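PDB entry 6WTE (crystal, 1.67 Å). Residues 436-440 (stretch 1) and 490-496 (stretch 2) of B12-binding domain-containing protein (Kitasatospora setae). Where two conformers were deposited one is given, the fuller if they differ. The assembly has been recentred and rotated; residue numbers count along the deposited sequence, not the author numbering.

Stretch 1, residues 436-440: LQSNT
Stretch 2, residues 490-496: DPEERWH

The contact joins an extended segment and the first turns of a helix, in one chain, with touching residues at least 52 positions apart, and buries 249 Å² summed over both sides. Leu 436 and Gln 437 are in strand conformation (phi/psi -68/137 and -153/147). Ser 438 remains extended at -152/138, after which Asn 439 (-64/-25) and Thr 440 (-110/17) turn the chain. In the second stretch Asp 490 (-61/145) occupies the N-cap position without a side-chain capping bond, and the helix begins at Pro 491 (-53/-44) and continues beyond His 496 (-60/-45), with intervening phi from -72 to -62° and psi from -41 to -21°. Backbone bonds from Arg 494 N to Asp 490 O (3.2 Å) and from His 496 N to Glu 492 O (3.0 Å) define its turns; that from Trp 495 N to Pro 491 O (3.4 Å) is weak. The register is set by Asn 439 and Pro 491, whose CA atoms lie 5.2 Å apart.

Polar interactions centre on the indole nitrogen of Trp 495. Its CA-to-CB bond points toward the first stretch, and chi1 -79° (m) with chi2 117° brings the NE1 edge of the ring to two amide oxygens. Trp 495 NE1 donates to Gln 437 OE1 at 3.1 Å, but the N-H...acceptor angle of 142° makes this hydrogen bond weak. Asn 439 OD1 is also 3.1 Å from Trp 495 NE1. Both oxygens lie near the ring plane, at its edge, so neither amide stacks on the indole face.

Within the first stretch, Gln 437 NE2 donates to Asn 439 OD1 at 2.9 Å and 169°, a nearly linear bond that ties the two amides together beside the indole. The CA-to-CB bond of Gln 437 points toward the helix; its rotamer is chi1 -167° (t), chi2 -85° (m) and chi3 -16°. Asn 439 leaves its backbone sideways, yet chi1 -68° (m) and chi2 -13° bring its end nearer. Gln 437 NE2 and Trp 495 NE1 approach to 3.4 Å, but both are donors and do not bond.

Van der Waals contacts without hydrogen bonding come largely from Pro 491, whose ring carbons rest against polar atoms of the first stretch. Its CA-to-CB bond points toward that stretch, and the ring pucker is C-gamma exo. Pro 491 CB lies 3.6 Å from Gln 437 NE2 and 3.9 Å from Asn 439 OD1, while Pro 491 CG is 3.7 Å from Asn 439 O. Glu 492 adds a smaller contact, its CG lying 3.8 Å from Asn 439 ND2; its CA-to-CB bond is directed sideways, with chi1 -69° (m), chi2 -165° (t) and chi3 -41°.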

# COMPACT_ATOMS: atom_id res chain seq x y z
N LEU A 436 -17.06 -6.98 14.98
CA LEU A 436 -16.92 -7.56 13.65
C LEU A 436 -18.11 -7.16 12.78
O LEU A 436 -19.26 -7.21 13.22
CB LEU A 436 -16.84 -9.08 13.77
CG LEU A 436 -16.08 -9.94 12.78
CD1 LEU A 436 -14.68 -9.40 12.63
CD2 LEU A 436 -16.04 -11.34 13.34
N GLN A 437 -17.83 -6.79 11.53
CA GLN A 437 -18.88 -6.27 10.66
C GLN A 437 -18.53 -6.55 9.21
O GLN A 437 -17.36 -6.53 8.82
CB GLN A 437 -19.07 -4.76 10.87
CG GLN A 437 -20.34 -4.16 10.26
CD GLN A 437 -20.20 -3.78 8.78
OE1 GLN A 437 -19.09 -3.68 8.25
NE2 GLN A 437 -21.33 -3.56 8.12
N SER A 438 -19.56 -6.79 8.40
CA SER A 438 -19.42 -6.80 6.95
C SER A 438 -20.74 -6.41 6.33
O SER A 438 -21.80 -6.86 6.78
CB SER A 438 -18.99 -8.17 6.41
OG SER A 438 -18.84 -8.10 5.00
N ASN A 439 -20.68 -5.56 5.30
CA ASN A 439 -21.90 -5.07 4.67
C ASN A 439 -22.72 -6.17 4.01
O ASN A 439 -23.93 -6.00 3.83
CB ASN A 439 -21.58 -4.02 3.61
CG ASN A 439 -21.02 -2.75 4.21
OD1 ASN A 439 -21.08 -2.53 5.42
ND2 ASN A 439 -20.48 -1.89 3.36
N THR A 440 -22.09 -7.28 3.63
CA THR A 440 -22.76 -8.37 2.93
C THR A 440 -22.89 -9.62 3.79
O THR A 440 -23.14 -10.71 3.26
CB THR A 440 -22.02 -8.69 1.63
OG1 THR A 440 -20.66 -9.01 1.93
CG2 THR A 440 -22.05 -7.49 0.70
N ASP A 490 -29.89 -1.07 8.02
CA ASP A 490 -29.02 -1.61 6.99
C ASP A 490 -27.56 -1.42 7.41
O ASP A 490 -27.21 -0.43 8.06
CB ASP A 490 -29.24 -0.91 5.65
CG ASP A 490 -30.62 -1.16 5.07
OD1 ASP A 490 -31.25 -2.19 5.41
OD2 ASP A 490 -31.06 -0.32 4.26
N PRO A 491 -26.69 -2.37 7.06
CA PRO A 491 -25.26 -2.21 7.36
C PRO A 491 -24.68 -0.90 6.85
O PRO A 491 -23.92 -0.25 7.57
CB PRO A 491 -24.63 -3.43 6.66
CG PRO A 491 -25.71 -4.45 6.67
CD PRO A 491 -27.00 -3.70 6.50
N GLU A 492 -25.01 -0.49 5.62
CA GLU A 492 -24.47 0.76 5.11
C GLU A 492 -25.09 1.97 5.80
O GLU A 492 -24.48 3.05 5.79
CB GLU A 492 -24.67 0.85 3.60
CG GLU A 492 -23.80 -0.12 2.82
CD GLU A 492 -23.73 0.20 1.34
OE1 GLU A 492 -24.77 0.55 0.75
OE2 GLU A 492 -22.62 0.10 0.77
N GLU A 493 -26.26 1.81 6.42
CA GLU A 493 -26.88 2.92 7.14
C GLU A 493 -26.13 3.23 8.43
O GLU A 493 -25.97 4.40 8.80
CB GLU A 493 -28.34 2.61 7.42
CG GLU A 493 -29.19 3.84 7.73
CD GLU A 493 -29.23 4.81 6.56
OE1 GLU A 493 -28.95 6.01 6.76
OE2 GLU A 493 -29.53 4.36 5.43
N ARG A 494 -25.67 2.19 9.13
CA ARG A 494 -24.87 2.41 10.33
C ARG A 494 -23.55 3.09 9.99
O ARG A 494 -23.10 3.98 10.72
CB ARG A 494 -24.61 1.09 11.06
CG ARG A 494 -25.84 0.43 11.63
CD ARG A 494 -25.45 -0.59 12.70
NE ARG A 494 -26.54 -1.50 13.02
CZ ARG A 494 -27.49 -1.26 13.92
NH1 ARG A 494 -28.44 -2.16 14.14
NH2 ARG A 494 -27.49 -0.11 14.58
N TRP A 495 -22.91 2.68 8.90
CA TRP A 495 -21.69 3.36 8.48
C TRP A 495 -21.97 4.82 8.16
O TRP A 495 -21.18 5.70 8.52
CB TRP A 495 -21.08 2.67 7.26
CG TRP A 495 -20.30 1.42 7.54
CD1 TRP A 495 -20.58 0.16 7.09
CD2 TRP A 495 -19.09 1.31 8.31
NE1 TRP A 495 -19.63 -0.73 7.54
CE2 TRP A 495 -18.71 -0.05 8.30
CE3 TRP A 495 -18.31 2.22 9.03
CZ2 TRP A 495 -17.58 -0.51 8.96
CZ3 TRP A 495 -17.18 1.76 9.69
CH2 TRP A 495 -16.83 0.41 9.65
N HIS A 496 -23.10 5.09 7.50
CA HIS A 496 -23.46 6.47 7.17
C HIS A 496 -23.60 7.31 8.43
O HIS A 496 -23.08 8.43 8.50
CB HIS A 496 -24.76 6.47 6.36
CG HIS A 496 -25.10 7.79 5.73
ND1 HIS A 496 -24.76 9.00 6.29
CD2 HIS A 496 -25.78 8.08 4.59
CE1 HIS A 496 -25.19 9.98 5.52
NE2 HIS A 496 -25.82 9.45 4.48